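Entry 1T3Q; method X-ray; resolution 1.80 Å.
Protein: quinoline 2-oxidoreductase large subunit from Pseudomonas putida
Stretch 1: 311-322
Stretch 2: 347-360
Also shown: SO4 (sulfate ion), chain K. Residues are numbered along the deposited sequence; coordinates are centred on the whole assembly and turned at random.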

# COMPACT_ATOMS: atom_id res chain seq x y z
N ARG B 311 -21.74 6.85 -58.28
CA ARG B 311 -21.76 5.53 -57.64
C ARG B 311 -20.36 4.93 -57.74
O ARG B 311 -19.78 4.91 -58.83
CB ARG B 311 -22.78 4.61 -58.33
CG ARG B 311 -22.91 3.23 -57.69
N PHE B 312 -19.84 4.46 -56.62
CA PHE B 312 -18.50 3.88 -56.59
C PHE B 312 -18.45 2.54 -57.29
O PHE B 312 -19.21 1.63 -56.97
CB PHE B 312 -18.02 3.70 -55.14
CG PHE B 312 -18.05 4.96 -54.32
CD1 PHE B 312 -17.92 6.21 -54.93
CD2 PHE B 312 -18.20 4.90 -52.94
CE1 PHE B 312 -17.93 7.38 -54.16
CE2 PHE B 312 -18.21 6.06 -52.16
CZ PHE B 312 -18.08 7.30 -52.78
N LEU B 313 -17.54 2.41 -58.25
CA LEU B 313 -17.39 1.18 -59.01
C LEU B 313 -16.22 0.34 -58.52
O LEU B 313 -16.23 -0.89 -58.64
CB LEU B 313 -17.18 1.50 -60.49
CG LEU B 313 -18.29 2.31 -61.16
CD1 LEU B 313 -17.91 2.57 -62.62
CD2 LEU B 313 -19.61 1.54 -61.07
N ALA B 314 -15.22 1.00 -57.95
CA ALA B 314 -14.05 0.28 -57.46
C ALA B 314 -13.16 1.14 -56.58
O ALA B 314 -13.10 2.36 -56.73
CB ALA B 314 -13.23 -0.24 -58.64
N LEU B 315 -12.47 0.48 -55.66
CA LEU B 315 -11.54 1.16 -54.78
C LEU B 315 -10.26 0.35 -54.72
O LEU B 315 -10.27 -0.85 -54.41
CB LEU B 315 -12.12 1.32 -53.37
CG LEU B 315 -11.22 2.07 -52.38
CD1 LEU B 315 -12.05 2.62 -51.24
CD2 LEU B 315 -10.14 1.14 -51.85
N GLU B 316 -9.15 1.00 -55.02
CA GLU B 316 -7.85 0.36 -54.98
C GLU B 316 -7.00 1.05 -53.92
O GLU B 316 -7.03 2.27 -53.81
CB GLU B 316 -7.19 0.49 -56.35
CG GLU B 316 -5.79 -0.08 -56.45
CD GLU B 316 -5.32 -0.17 -57.88
OE1 GLU B 316 -5.44 0.83 -58.62
OE2 GLU B 316 -4.82 -1.25 -58.28
N ASN B 317 -6.27 0.27 -53.13
CA ASN B 317 -5.42 0.86 -52.10
C ASN B 317 -4.19 0.04 -51.78
O ASN B 317 -4.29 -1.13 -51.39
CB ASN B 317 -6.19 1.11 -50.81
CG ASN B 317 -5.40 1.96 -49.81
OD1 ASN B 317 -5.30 1.63 -48.63
ND2 ASN B 317 -4.85 3.07 -50.29
N ARG B 318 -3.03 0.65 -51.94
CA ARG B 318 -1.75 0.03 -51.63
C ARG B 318 -1.32 0.77 -50.37
O ARG B 318 -1.01 1.96 -50.42
CB ARG B 318 -0.76 0.26 -52.77
CG ARG B 318 0.67 -0.17 -52.49
CD ARG B 318 1.54 0.15 -53.71
NE ARG B 318 2.97 0.09 -53.43
CZ ARG B 318 3.65 -1.03 -53.25
NH1 ARG B 318 3.04 -2.21 -53.31
NH2 ARG B 318 4.95 -0.98 -53.00
N SER B 319 -1.34 0.07 -49.24
CA SER B 319 -0.99 0.68 -47.96
C SER B 319 0.33 0.16 -47.42
O SER B 319 0.53 -1.05 -47.30
CB SER B 319 -2.12 0.40 -46.96
OG SER B 319 -1.92 1.09 -45.74
N ILE B 320 1.24 1.07 -47.08
CA ILE B 320 2.54 0.69 -46.55
C ILE B 320 2.79 1.40 -45.22
O ILE B 320 2.57 2.60 -45.10
CB ILE B 320 3.68 1.06 -47.51
CG1 ILE B 320 3.36 0.54 -48.92
CG2 ILE B 320 4.99 0.46 -47.02
CD1 ILE B 320 4.28 1.09 -49.99
N THR B 321 3.25 0.63 -44.23
CA THR B 321 3.52 1.16 -42.90
C THR B 321 5.01 1.19 -42.58
O THR B 321 5.74 0.23 -42.84
CB THR B 321 2.83 0.29 -41.82
OG1 THR B 321 1.40 0.39 -41.95
CG2 THR B 321 3.23 0.74 -40.42
N ASP B 322 5.47 2.32 -42.03
CA ASP B 322 6.86 2.45 -41.61
C ASP B 322 6.80 1.88 -40.19
O ASP B 322 6.39 2.57 -39.25
CB ASP B 322 7.27 3.93 -41.57
CG ASP B 322 8.73 4.12 -41.20
OD1 ASP B 322 9.15 3.59 -40.15
OD2 ASP B 322 9.46 4.79 -41.96
N VAL B 347 -18.19 2.82 -44.53
CA VAL B 347 -19.64 2.82 -44.58
C VAL B 347 -20.26 2.66 -45.98
O VAL B 347 -21.48 2.64 -46.13
CB VAL B 347 -20.11 4.15 -43.93
CG1 VAL B 347 -20.82 5.03 -44.92
CG2 VAL B 347 -20.92 3.87 -42.71
N TYR B 348 -19.40 2.49 -46.98
CA TYR B 348 -19.86 2.43 -48.36
C TYR B 348 -19.93 1.09 -49.07
O TYR B 348 -19.27 0.13 -48.68
CB TYR B 348 -18.98 3.37 -49.19
CG TYR B 348 -18.76 4.72 -48.53
CD1 TYR B 348 -19.71 5.73 -48.65
CD2 TYR B 348 -17.62 4.96 -47.77
CE1 TYR B 348 -19.52 6.97 -48.02
CE2 TYR B 348 -17.43 6.19 -47.14
CZ TYR B 348 -18.38 7.18 -47.27
OH TYR B 348 -18.18 8.40 -46.64
N LYS B 349 -20.74 1.05 -50.12
CA LYS B 349 -20.90 -0.14 -50.94
C LYS B 349 -20.01 0.02 -52.17
O LYS B 349 -20.25 0.87 -53.02
CB LYS B 349 -22.37 -0.30 -51.34
CG LYS B 349 -23.30 -0.57 -50.16
CD LYS B 349 -24.74 -0.86 -50.58
CE LYS B 349 -25.46 0.38 -51.10
NZ LYS B 349 -26.89 0.08 -51.42
N VAL B 350 -18.95 -0.78 -52.22
CA VAL B 350 -18.00 -0.76 -53.33
C VAL B 350 -17.85 -2.21 -53.78
O VAL B 350 -17.23 -3.02 -53.09
CB VAL B 350 -16.62 -0.22 -52.87
CG1 VAL B 350 -15.70 -0.06 -54.07
CG2 VAL B 350 -16.79 1.11 -52.15
N PRO B 351 -18.42 -2.55 -54.95
CA PRO B 351 -18.38 -3.91 -55.50
C PRO B 351 -17.03 -4.53 -55.86
O PRO B 351 -16.85 -5.74 -55.73
CB PRO B 351 -19.31 -3.81 -56.70
CG PRO B 351 -19.07 -2.42 -57.18
CD PRO B 351 -19.06 -1.62 -55.90
N ALA B 352 -16.08 -3.72 -56.33
CA ALA B 352 -14.77 -4.24 -56.70
C ALA B 352 -13.66 -3.60 -55.88
O ALA B 352 -13.53 -2.37 -55.84
CB ALA B 352 -14.52 -4.01 -58.18
N VAL B 353 -12.85 -4.43 -55.23
CA VAL B 353 -11.77 -3.94 -54.39
C VAL B 353 -10.45 -4.69 -54.58
O VAL B 353 -10.43 -5.91 -54.77
CB VAL B 353 -12.15 -4.03 -52.90
CG1 VAL B 353 -11.02 -3.46 -52.03
CG2 VAL B 353 -13.45 -3.29 -52.65
N SER B 354 -9.36 -3.95 -54.53
CA SER B 354 -8.03 -4.53 -54.65
C SER B 354 -7.13 -3.77 -53.69
O SER B 354 -6.85 -2.59 -53.90
CB SER B 354 -7.50 -4.41 -56.07
OG SER B 354 -6.19 -4.96 -56.14
N GLU B 355 -6.70 -4.43 -52.63
CA GLU B 355 -5.85 -3.78 -51.67
C GLU B 355 -4.76 -4.68 -51.16
O GLU B 355 -4.89 -5.91 -51.18
CB GLU B 355 -6.67 -3.24 -50.49
CG GLU B 355 -7.47 -4.28 -49.70
CD GLU B 355 -6.60 -5.23 -48.90
OE1 GLU B 355 -5.59 -4.78 -48.32
OE2 GLU B 355 -6.94 -6.44 -48.84
N GLU B 356 -3.68 -4.07 -50.70
CA GLU B 356 -2.56 -4.80 -50.15
C GLU B 356 -2.00 -3.99 -48.99
O GLU B 356 -1.92 -2.76 -49.06
CB GLU B 356 -1.46 -5.00 -51.20
CG GLU B 356 -0.36 -5.95 -50.73
CD GLU B 356 0.75 -6.13 -51.75
OE1 GLU B 356 1.53 -7.09 -51.61
OE2 GLU B 356 0.85 -5.30 -52.68
N SER B 357 -1.62 -4.70 -47.94
CA SER B 357 -1.05 -4.09 -46.75
C SER B 357 0.40 -4.55 -46.62
O SER B 357 0.67 -5.74 -46.62
CB SER B 357 -1.84 -4.53 -45.52
OG SER B 357 -1.23 -4.06 -44.33
N ILE B 358 1.32 -3.59 -46.51
CA ILE B 358 2.74 -3.91 -46.37
C ILE B 358 3.32 -3.20 -45.15
O ILE B 358 3.18 -1.98 -45.00
CB ILE B 358 3.55 -3.44 -47.60
CG1 ILE B 358 2.93 -4.01 -48.89
CG2 ILE B 358 5.00 -3.89 -47.48
CD1 ILE B 358 3.50 -3.39 -50.15
N ALA B 359 3.98 -3.96 -44.28
CA ALA B 359 4.61 -3.40 -43.08
C ALA B 359 6.11 -3.64 -43.24
O ALA B 359 6.54 -4.78 -43.40
CB ALA B 359 4.10 -4.10 -41.83
N VAL B 360 6.90 -2.57 -43.22
CA VAL B 360 8.34 -2.72 -43.37
C VAL B 360 9.11 -2.22 -42.16
O VAL B 360 8.74 -1.24 -41.52
CB VAL B 360 8.87 -1.97 -44.61
CG1 VAL B 360 8.24 -2.55 -45.86
CG2 VAL B 360 8.57 -0.47 -44.50
S SO4 K . 6.80 -4.07 -53.93
O1 SO4 K . 6.25 -5.03 -54.91
O2 SO4 K . 7.52 -3.00 -54.65
O3 SO4 K . 5.70 -3.48 -53.16
O4 SO4 K . 7.72 -4.77 -53.02
O HOH W 1 0.50 -3.17 -53.74

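The two stretches lie side by side as parallel strands, their N-to-C directions only 16° apart, in a register that pairs Leu-315 with Val-353 and Thr-321 with Ala-359. Eight backbone hydrogen bonds join them, and all use odd-numbered residues of the first strand and even-numbered residues of the second. Leu-315 N donates to Ala-352 O (3.0 Å) and Ser-354 N to Leu-315 O (3.2 Å); the same alternation continues to Thr-321, whose N lies 2.7 Å from Ile-358 O and whose O accepts from Val-360 N at 3.1 Å. CA-H...O contacts supplement this ladder, as from Glu-316 CA to Ser-354 O (3.3 Å).

Before the ladder begins, Phe-312 points toward the second stretch and turns its ring edge to the face of Tyr-348 in an offset arrangement, with Phe-312 CE2 3.8 Å from Tyr-348 CD1 and the planes at 69°. Val-350 CG1 packs against Leu-315 CB at 3.9 Å.

Farther along, Arg-318 and Glu-356 project from the same sheet face as Ile-320 and Ile-358. Their salt bridge is long, 3.8 Å from Arg-318 NH1 to Glu-356 OE2, and a water bonded to both atoms bridges them. The guanidinium also holds a sulfate, NH2 of Arg-318 donating to sulfate O3 at 2.6 Å. Beside it, Ile-358 CD1 approaches Arg-318 NH1 (3.4 Å) and Ile-320 CG1 (4.1 Å).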